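Citryl-CoA lyase (Hydrogenobacter thermophilus, PDB 6HXP) probably cleaves citryl-CoA to acetyl-CoA and oxaloacetate, and binds coenzyme A as a four-chain member of the citrate synthase family. Local coordinates at residues T7-H12 and Y18-R23; D105-I110 and I195-G200; E112-K117 and Y162-K167. All coordinates share one frame; numbering follows the deposited sequence. Where two conformers were deposited one is given.

Overall arrangement
Interaction 2 and interaction 3 are neighbours, with centres 9 Å apart. Both use helix 101-116, and interaction 3 is nested in the loop that interaction 2 closes. Glu-198 of interaction 2 joins them: its carboxylate reaches His-165 ND1 and Cys-166 N of interaction 3. Interaction 2 lies closer to the coenzyme A site. Asp-105 touches the coenzyme, and the side chain of Ile-110 is about 5 Å from that of Tyr-137, which binds it. Val-114 of interaction 3 is about 9 Å from Tyr-137, side chain to side chain. Interaction 1 lies apart from these sites, its centre 26 Å from that of interaction 2. It meets two other subunits.

Interaction 1 of 3, residues T7-H12 and Y18-R23; sequences TGITQH and YIRGYR
Tyr-18 N donates to Gln-11 O at 2.8 Å, and Gln-11 N returns a bond to Tyr-18 O. Together they form the hydrogen-bonded pair of an antiparallel beta hairpin made by strands 10-13 and 16-19. Thr-10 and Ile-19 make the next, non-hydrogen-bonded pair. Their side chains lie side by side, with Thr-10 OG1 3.5 Å from Ile-19 CD1. That hydroxyl is hydrogen-bonded to Asp-63 of a third subunit. Just beyond the paired strands, Arg-20 N donates to Ile-9 O at 2.8 Å.

Arg-20 and Gly-21 are the central residues of a type I' turn from Ile-19 to Tyr-22, which leads from strand 16-19 into strand 22-23. A bend at chi2 (-66°) turns the Arg-20 chain toward Gly-8 and Ile-9. Ile-9 CG1 sits over one face of the guanidinium, offset toward its rim, and is 3.8 Å from Arg-20 NH2. NH2 itself bonds to Ile-40 O of helix 33-42, so the guanidinium ties the hairpin to that helix. Arg-20 NH1 adds a weak bond to Gly-8 O at 3.1 Å, bent to 132° at the hydrogen. Just before the strand, Thr-7 OG1 accepts from Ile-9 N at 3.1 Å in an ST turn.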
loop_
_atom_site.group_PDB
_atom_site.type_symbol
_atom_site.label_atom_id
_atom_site.label_comp_id
_atom_site.label_asym_id
_atom_site.label_seq_id
_atom_site.Cartn_x
_atom_site.Cartn_y
_atom_site.Cartn_z
ATOM N N THR A 7 -6.851 0.997 -23.212
ATOM C CA THR A 7 -5.689 1.816 -22.990
ATOM C C THR A 7 -5.115 2.336 -24.295
ATOM O O THR A 7 -5.223 1.656 -25.323
ATOM C CB THR A 7 -4.576 1.023 -22.248
ATOM O OG1 THR A 7 -3.476 1.865 -21.971
ATOM C CG2 THR A 7 -4.082 -0.186 -23.039
ATOM N N GLY A 8 -4.529 3.516 -24.259
ATOM C CA GLY A 8 -3.816 4.097 -25.384
ATOM C C GLY A 8 -2.343 4.247 -25.084
ATOM O O GLY A 8 -1.624 4.943 -25.803
ATOM N N ILE A 9 -1.829 3.584 -24.004
ATOM C CA ILE A 9 -0.463 3.762 -23.608
ATOM C C ILE A 9 0.494 2.847 -24.307
ATOM O O ILE A 9 1.490 3.308 -24.899
ATOM C CB ILE A 9 -0.318 3.604 -22.065
ATOM C CG1 ILE A 9 -1.222 4.553 -21.305
ATOM C CG2 ILE A 9 1.166 3.827 -21.629
ATOM C CD1 ILE A 9 -1.398 4.171 -19.849
ATOM N N THR A 10 0.249 1.568 -24.216
ATOM C CA THR A 10 1.158 0.530 -24.699
ATOM C C THR A 10 0.377 -0.589 -25.369
ATOM O O THR A 10 -0.737 -0.883 -24.964
ATOM C CB THR A 10 1.923 -0.038 -23.472
ATOM O OG1 THR A 10 2.716 0.979 -22.862
ATOM C CG2 THR A 10 2.803 -1.254 -23.774
ATOM N N GLN A 11 0.993 -1.203 -26.380
ATOM C CA GLN A 11 0.462 -2.421 -26.954
ATOM C C GLN A 11 1.582 -3.300 -27.376
ATOM O O GLN A 11 2.716 -2.832 -27.506
ATOM C CB GLN A 11 -0.555 -2.222 -28.063
ATOM C CG GLN A 11 -0.039 -1.665 -29.317
ATOM C CD GLN A 11 -1.038 -1.837 -30.490
ATOM O OE1 GLN A 11 -2.008 -2.650 -30.525
ATOM N NE2 GLN A 11 -0.891 -0.978 -31.404
ATOM N N HIS A 12 1.283 -4.573 -27.575
ATOM C CA HIS A 12 2.262 -5.537 -28.049
ATOM C C HIS A 12 1.898 -5.961 -29.462
ATOM O O HIS A 12 0.735 -6.237 -29.733
ATOM C CB HIS A 12 2.357 -6.730 -27.101
ATOM C CG HIS A 12 2.980 -6.347 -25.801
ATOM N ND1 HIS A 12 2.229 -5.773 -24.798
ATOM C CD2 HIS A 12 4.285 -6.341 -25.438
ATOM C CE1 HIS A 12 3.098 -5.442 -23.843
ATOM N NE2 HIS A 12 4.348 -5.776 -24.183
ATOM N N TYR A 18 5.332 -1.753 -27.725
ATOM C CA TYR A 18 5.269 -0.436 -28.341
ATOM C C TYR A 18 4.734 0.527 -27.308
ATOM O O TYR A 18 3.672 0.264 -26.709
ATOM C CB TYR A 18 4.353 -0.444 -29.570
ATOM C CG TYR A 18 5.039 -1.053 -30.767
ATOM C CD1 TYR A 18 5.357 -2.406 -30.797
ATOM C CD2 TYR A 18 5.504 -0.256 -31.805
ATOM C CE1 TYR A 18 6.048 -2.962 -31.878
ATOM C CE2 TYR A 18 6.197 -0.801 -32.873
ATOM C CZ TYR A 18 6.503 -2.137 -32.883
ATOM O OH TYR A 18 7.238 -2.598 -33.958
ATOM N N ILE A 19 5.466 1.596 -27.044
ATOM C CA ILE A 19 5.115 2.637 -26.092
ATOM C C ILE A 19 4.621 3.840 -26.895
ATOM O O ILE A 19 5.439 4.445 -27.593
ATOM C CB ILE A 19 6.341 3.060 -25.240
ATOM C CG1 ILE A 19 6.971 1.873 -24.500
ATOM C CG2 ILE A 19 5.955 4.189 -24.264
ATOM C CD1 ILE A 19 6.180 1.231 -23.478
ATOM N N ARG A 20 3.368 4.216 -26.749
ATOM C CA ARG A 20 2.789 5.364 -27.490
ATOM C C ARG A 20 3.157 5.240 -28.974
ATOM O O ARG A 20 3.455 6.236 -29.650
ATOM C CB ARG A 20 3.269 6.667 -26.905
ATOM C CG ARG A 20 2.910 6.856 -25.443
ATOM C CD ARG A 20 1.404 6.988 -25.186
ATOM N NE ARG A 20 1.173 7.465 -23.818
ATOM C CZ ARG A 20 -0.029 7.645 -23.269
ATOM N NH1 ARG A 20 -1.147 7.344 -23.964
ATOM N NH2 ARG A 20 -0.131 8.108 -22.025
ATOM N N GLY A 21 3.081 4.025 -29.496
ATOM C CA GLY A 21 3.337 3.763 -30.903
ATOM C C GLY A 21 4.773 3.536 -31.299
ATOM O O GLY A 21 5.024 3.089 -32.426
ATOM N N TYR A 22 5.728 3.815 -30.415
ATOM C CA TYR A 22 7.133 3.594 -30.765
ATOM C C TYR A 22 7.617 2.259 -30.240
ATOM O O TYR A 22 7.321 1.912 -29.091
ATOM C CB TYR A 22 8.019 4.703 -30.185
ATOM C CG TYR A 22 7.775 6.078 -30.791
ATOM C CD1 TYR A 22 8.235 6.394 -32.062
ATOM C CD2 TYR A 22 7.076 7.050 -30.097
ATOM C CE1 TYR A 22 7.971 7.644 -32.639
ATOM C CE2 TYR A 22 6.825 8.301 -30.642
ATOM C CZ TYR A 22 7.266 8.595 -31.926
ATOM O OH TYR A 22 7.027 9.810 -32.513
ATOM N N ARG A 23 8.417 1.570 -31.038
ATOM C CA ARG A 23 9.004 0.287 -30.638
ATOM C C ARG A 23 9.926 0.526 -29.440
ATOM O O ARG A 23 10.915 1.267 -29.545
ATOM C CB ARG A 23 9.771 -0.278 -31.806
ATOM C CG ARG A 23 10.348 -1.640 -31.572
ATOM C CD ARG A 23 11.069 -2.086 -32.850
ATOM N NE ARG A 23 11.610 -3.431 -32.697
ATOM C CZ ARG A 23 12.904 -3.737 -32.716
ATOM N NH1 ARG A 23 13.816 -2.788 -32.876
ATOM N NH2 ARG A 23 13.296 -4.994 -32.561
#

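Interaction 2 of 3, residues D105-I110 and I195-G200; sequences DAMRFI and IASEMG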
loop_
_atom_site.group_PDB
_atom_site.type_symbol
_atom_site.label_atom_id
_atom_site.label_comp_id
_atom_site.label_asym_id
_atom_site.label_seq_id
_atom_site.Cartn_x
_atom_site.Cartn_y
_atom_site.Cartn_z
ATOM N N ASP A 105 -2.637 21.220 -7.247
ATOM C CA ASP A 105 -3.324 22.460 -6.985
ATOM C C ASP A 105 -2.653 23.641 -7.679
ATOM O O ASP A 105 -3.342 24.503 -8.210
ATOM C CB ASP A 105 -3.426 22.723 -5.484
ATOM C CG ASP A 105 -4.127 21.611 -4.711
ATOM O OD1 ASP A 105 -4.965 20.901 -5.317
ATOM O OD2 ASP A 105 -3.834 21.460 -3.517
ATOM N N ALA A 106 -1.332 23.718 -7.589
ATOM C CA ALA A 106 -0.585 24.820 -8.209
ATOM C C ALA A 106 -0.671 24.742 -9.728
ATOM O O ALA A 106 -0.831 25.784 -10.359
ATOM C CB ALA A 106 0.857 24.783 -7.766
ATOM N N MET A 107 -0.650 23.536 -10.322
ATOM C CA MET A 107 -0.813 23.454 -11.778
ATOM C C MET A 107 -2.186 23.954 -12.189
ATOM O O MET A 107 -2.305 24.649 -13.186
ATOM C CB MET A 107 -0.635 22.014 -12.274
ATOM C CG MET A 107 0.816 21.552 -12.298
ATOM S SD MET A 107 1.012 19.890 -12.959
ATOM C CE MET A 107 0.739 20.170 -14.737
ATOM N N ARG A 108 -3.237 23.610 -11.431
ATOM C CA ARG A 108 -4.586 24.079 -11.789
ATOM C C ARG A 108 -4.667 25.597 -11.677
ATOM O O ARG A 108 -5.194 26.270 -12.561
ATOM C CB ARG A 108 -5.597 23.412 -10.856
ATOM C CG ARG A 108 -7.021 23.626 -11.274
ATOM C CD ARG A 108 -7.970 22.900 -10.347
ATOM N NE ARG A 108 -9.315 22.913 -10.934
ATOM C CZ ARG A 108 -10.368 22.303 -10.402
ATOM N NH1 ARG A 108 -10.266 21.686 -9.233
ATOM N NH2 ARG A 108 -11.541 22.330 -11.023
ATOM N N PHE A 109 -4.120 26.142 -10.585
ATOM C CA PHE A 109 -4.128 27.586 -10.351
ATOM C C PHE A 109 -3.367 28.345 -11.470
ATOM O O PHE A 109 -3.881 29.332 -12.001
ATOM C CB PHE A 109 -3.470 27.887 -8.996
ATOM C CG PHE A 109 -3.174 29.348 -8.772
ATOM C CD1 PHE A 109 -4.197 30.252 -8.598
ATOM C CD2 PHE A 109 -1.870 29.818 -8.783
ATOM C CE1 PHE A 109 -3.927 31.614 -8.420
ATOM C CE2 PHE A 109 -1.596 31.173 -8.605
ATOM C CZ PHE A 109 -2.630 32.067 -8.440
ATOM N N ILE A 110 -2.156 27.893 -11.799
ATOM C CA ILE A 110 -1.345 28.518 -12.824
ATOM C C ILE A 110 -2.019 28.410 -14.194
ATOM O O ILE A 110 -2.097 29.404 -14.928
ATOM C CB ILE A 110 0.087 27.943 -12.834
ATOM C CG1 ILE A 110 0.813 28.343 -11.550
ATOM C CG2 ILE A 110 0.857 28.432 -14.067
ATOM C CD1 ILE A 110 2.040 27.555 -11.292
ATOM N N ILE A 195 6.474 24.736 -14.658
ATOM C CA ILE A 195 7.246 24.122 -15.744
ATOM C C ILE A 195 6.414 23.016 -16.402
ATOM O O ILE A 195 6.368 22.942 -17.618
ATOM C CB ILE A 195 8.579 23.618 -15.187
ATOM C CG1 ILE A 195 9.469 24.839 -14.853
ATOM C CG2 ILE A 195 9.308 22.684 -16.165
ATOM C CD1 ILE A 195 10.463 24.574 -13.869
ATOM N N ALA A 196 5.764 22.166 -15.606
ATOM C CA ALA A 196 4.945 21.100 -16.172
ATOM C C ALA A 196 3.772 21.716 -16.946
ATOM O O ALA A 196 3.356 21.183 -17.975
ATOM C CB ALA A 196 4.429 20.182 -15.075
ATOM N N SER A 197 3.245 22.844 -16.478
ATOM C CA SER A 197 2.172 23.539 -17.198
ATOM C C SER A 197 2.664 24.118 -18.496
ATOM O O SER A 197 1.976 24.040 -19.511
ATOM C CB SER A 197 1.550 24.619 -16.321
ATOM O OG SER A 197 0.941 24.084 -15.151
ATOM N N GLU A 198 3.892 24.665 -18.489
ATOM C CA GLU A 198 4.527 25.199 -19.702
ATOM C C GLU A 198 4.647 24.104 -20.765
ATOM O O GLU A 198 4.578 24.414 -21.974
ATOM C CB GLU A 198 5.900 25.797 -19.388
ATOM C CG GLU A 198 6.303 26.892 -20.355
ATOM C CD GLU A 198 5.649 28.200 -19.969
ATOM O OE1 GLU A 198 6.209 28.892 -19.086
ATOM O OE2 GLU A 198 4.494 28.434 -20.386
ATOM N N MET A 199 4.886 22.836 -20.333
ATOM C CA MET A 199 4.962 21.644 -21.201
ATOM C C MET A 199 3.578 21.172 -21.687
ATOM O O MET A 199 3.518 20.226 -22.461
ATOM C CB MET A 199 5.615 20.454 -20.455
ATOM C CG MET A 199 7.075 20.626 -20.155
ATOM S SD MET A 199 7.632 19.355 -19.041
ATOM C CE MET A 199 9.354 19.772 -18.833
ATOM N N GLY A 200 2.481 21.765 -21.201
ATOM C CA GLY A 200 1.147 21.367 -21.597
ATOM C C GLY A 200 0.566 20.158 -20.881
ATOM O O GLY A 200 -0.412 19.579 -21.371
#
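Met-107 and Ser-197 carry most of this buried contact, and Ala-196 carries much of the rest. Met-107 reaches from helix 101-116 to helix 188-198. Its CB, CG and CE all come within 3.9 Å of Ser-197 OG, so the methionine chain curves past the hydroxyl. CG is the nearest of the three, with Met-107 CG 3.8 Å from Ser-197 OG. The chain runs extended through chi2 and then bends at chi3 (74°). This bend sets the terminal methyl CE against Ala-196, with Met-107 CE 3.7 Å from Ala-196 CB. The sulfur follows, with Met-107 SD 4.0 Å from the same Ala-196 CB.

The segments meet by van der Waals contact alone; Met-107 on Ala-196 is the apolar part. Ser-197 OG finds its polar partners outside them: it is hydrogen-bonded to Ala-193 O, one turn back in its own helix, and to Gln-111 NE2. It sits beside its own backbone N (chi1 -62°), which brings it toward the Ala-193 carbonyl. Its polarity is thus met although it is buried against methionine carbons. The bond to Gln-111 also links the two helices.

Ile-110, one turn after Met-107, points toward the same helix but only grazes Ser-197, with Ile-110 CG2 4.5 Å from Ser-197 OG; it also packs on Ala-193.

Gly-200, with positive phi and a bond from Gly-200 N to Ser-197 O, belongs to a Schellman motif. Small residues, among them Ala-193, Ala-196 and Ser-197, face helix 101-116. This is helix-on-helix packing in the largely helical citrate synthase fold, beside the coenzyme A pocket that Asp-105 helps to line.

Interaction 3 of 3, residues E112-K117 and Y162-K167; sequences EGVSSK and YGEHCK
Val-114 meets His-165 and Glu-164 where the last turn of helix 101-116 packs against the first turn of helix 164-180. This is a helix-helix contact of the citrate synthase fold, at the protein surface. On its packed side Val-114 fills the gap between the helices and rests on an anchored histidine. Val-114 CG2 is 3.7 Å from His-165 CD2, approaching the ring obliquely. Val-114 CG1 is 3.9 Å from His-165 NE2. The two side chains cross at about a right angle.

The ring is anchored through its other nitrogen: His-165 ND1 is hydrogen-bonded to Glu-198 OE2. The same carboxylate uses OE1 to bond Cys-166 N. A negative group at the N-terminal end of helix 164-180 probably interacts well with the helix dipole. It also helps to fix the ring.

The solvent side is the exposed Glu-164. Its CG lies between the backbone N and carbonyl carbon (chi1 61°), and the chain then extends across Val-114. Its aliphatic part and carboxylate lie against the valine, with Glu-164 OE1 3.7 Å from Val-114 CG1. Lys-117, poorly ordered, leaves its NZ 5.7 Å from Glu-164 OE1, so the opposite charges are near but not in contact. Within 112-117, Ser-116 OG donates to Gly-113 O at 2.8 Å, tilted 29° from the carbonyl plane.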
loop_
_atom_site.group_PDB
_atom_site.type_symbol
_atom_site.label_atom_id
_atom_site.label_comp_id
_atom_site.label_asym_id
_atom_site.label_seq_id
_atom_site.Cartn_x
_atom_site.Cartn_y
_atom_site.Cartn_z
ATOM N N GLU A 112 -5.298 27.831 -14.886
ATOM C CA GLU A 112 -6.537 28.608 -14.914
ATOM C C GLU A 112 -6.260 30.103 -14.884
ATOM O O GLU A 112 -6.967 30.868 -15.541
ATOM C CB GLU A 112 -7.500 28.147 -13.805
ATOM C CG GLU A 112 -8.056 26.761 -14.104
ATOM C CD GLU A 112 -9.010 26.169 -13.086
ATOM O OE1 GLU A 112 -9.257 26.820 -12.047
ATOM O OE2 GLU A 112 -9.499 25.041 -13.323
ATOM N N GLY A 113 -5.212 30.506 -14.176
ATOM C CA GLY A 113 -4.785 31.898 -14.100
ATOM C C GLY A 113 -4.388 32.430 -15.454
ATOM O O GLY A 113 -4.889 33.474 -15.869
ATOM N N VAL A 114 -3.556 31.682 -16.185
ATOM C CA VAL A 114 -3.109 32.067 -17.523
ATOM C C VAL A 114 -4.281 32.104 -18.509
ATOM O O VAL A 114 -4.382 33.046 -19.295
ATOM C CB VAL A 114 -1.964 31.141 -18.014
ATOM C CG1 VAL A 114 -1.717 31.284 -19.522
ATOM C CG2 VAL A 114 -0.698 31.441 -17.241
ATOM N N SER A 115 -5.143 31.085 -18.492
ATOM C CA SER A 115 -6.270 31.021 -19.446
ATOM C C SER A 115 -7.384 32.030 -19.158
ATOM O O SER A 115 -8.106 32.412 -20.088
ATOM C CB SER A 115 -6.828 29.604 -19.518
ATOM O OG SER A 115 -7.479 29.223 -18.323
ATOM N N SER A 116 -7.522 32.498 -17.907
ATOM C CA SER A 116 -8.560 33.472 -17.580
ATOM C C SER A 116 -8.326 34.825 -18.246
ATOM O O SER A 116 -9.289 35.558 -18.478
ATOM C CB SER A 116 -8.653 33.685 -16.074
ATOM O OG SER A 116 -7.510 34.366 -15.583
ATOM N N LYS A 117 -7.045 35.177 -18.480
ATOM C CA LYS A 117 -6.620 36.463 -19.008
ATOM C C LYS A 117 -7.018 37.610 -18.043
ATOM O O LYS A 117 -7.094 38.759 -18.470
ATOM C CB LYS A 117 -7.160 36.713 -20.442
ATOM C CG LYS A 117 -6.812 35.636 -21.479
ATOM C CD LYS A 117 -5.311 35.497 -21.791
ATOM C CE LYS A 117 -4.743 36.642 -22.602
ATOM N NZ LYS A 117 -3.272 36.511 -22.785
ATOM N N TYR A 162 11.315 29.254 -20.638
ATOM C CA TYR A 162 10.501 30.128 -19.807
ATOM C C TYR A 162 9.437 30.810 -20.650
ATOM O O TYR A 162 9.763 31.518 -21.602
ATOM C CB TYR A 162 11.419 31.145 -19.120
ATOM C CG TYR A 162 10.766 31.994 -18.058
ATOM C CD1 TYR A 162 10.034 33.125 -18.397
ATOM C CD2 TYR A 162 10.970 31.729 -16.713
ATOM C CE1 TYR A 162 9.526 33.977 -17.416
ATOM C CE2 TYR A 162 10.498 32.588 -15.729
ATOM C CZ TYR A 162 9.720 33.674 -16.080
ATOM O OH TYR A 162 9.247 34.510 -15.099
ATOM N N GLY A 163 8.176 30.598 -20.287
ATOM C CA GLY A 163 7.060 31.147 -21.036
ATOM C C GLY A 163 5.971 31.721 -20.165
ATOM O O GLY A 163 6.223 32.133 -19.033
ATOM N N GLU A 164 4.769 31.737 -20.702
ATOM C CA GLU A 164 3.615 32.385 -20.069
ATOM C C GLU A 164 3.267 31.820 -18.698
ATOM O O GLU A 164 2.909 32.580 -17.803
ATOM C CB GLU A 164 2.377 32.347 -20.993
ATOM C CG GLU A 164 1.871 30.964 -21.365
ATOM C CD GLU A 164 0.749 30.943 -22.388
ATOM O OE1 GLU A 164 0.180 32.022 -22.661
ATOM O OE2 GLU A 164 0.425 29.849 -22.904
ATOM N N HIS A 165 3.397 30.489 -18.527
ATOM C CA HIS A 165 3.109 29.865 -17.237
ATOM C C HIS A 165 4.162 30.184 -16.178
ATOM O O HIS A 165 3.824 30.480 -15.035
ATOM C CB HIS A 165 2.878 28.353 -17.383
ATOM C CG HIS A 165 1.660 28.021 -18.198
ATOM N ND1 HIS A 165 1.742 27.800 -19.573
ATOM C CD2 HIS A 165 0.368 27.917 -17.819
ATOM C CE1 HIS A 165 0.493 27.574 -19.977
ATOM N NE2 HIS A 165 -0.368 27.628 -18.962
ATOM N N CYS A 166 5.436 30.132 -16.558
ATOM C CA CYS A 166 6.527 30.505 -15.647
ATOM C C CYS A 166 6.371 31.971 -15.238
ATOM O O CYS A 166 6.509 32.319 -14.053
ATOM C CB CYS A 166 7.878 30.271 -16.290
ATOM S SG CYS A 166 8.283 28.534 -16.524
ATOM N N LYS A 167 6.088 32.850 -16.223
ATOM C CA LYS A 167 5.919 34.295 -15.973
ATOM C C LYS A 167 4.778 34.557 -15.017
ATOM O O LYS A 167 4.937 35.330 -14.065
ATOM C CB LYS A 167 5.669 35.046 -17.291
ATOM C CG LYS A 167 5.497 36.554 -17.117
ATOM C CD LYS A 167 5.373 37.243 -18.448
ATOM C CE LYS A 167 4.769 38.645 -18.393
ATOM N NZ LYS A 167 5.227 39.410 -17.211
#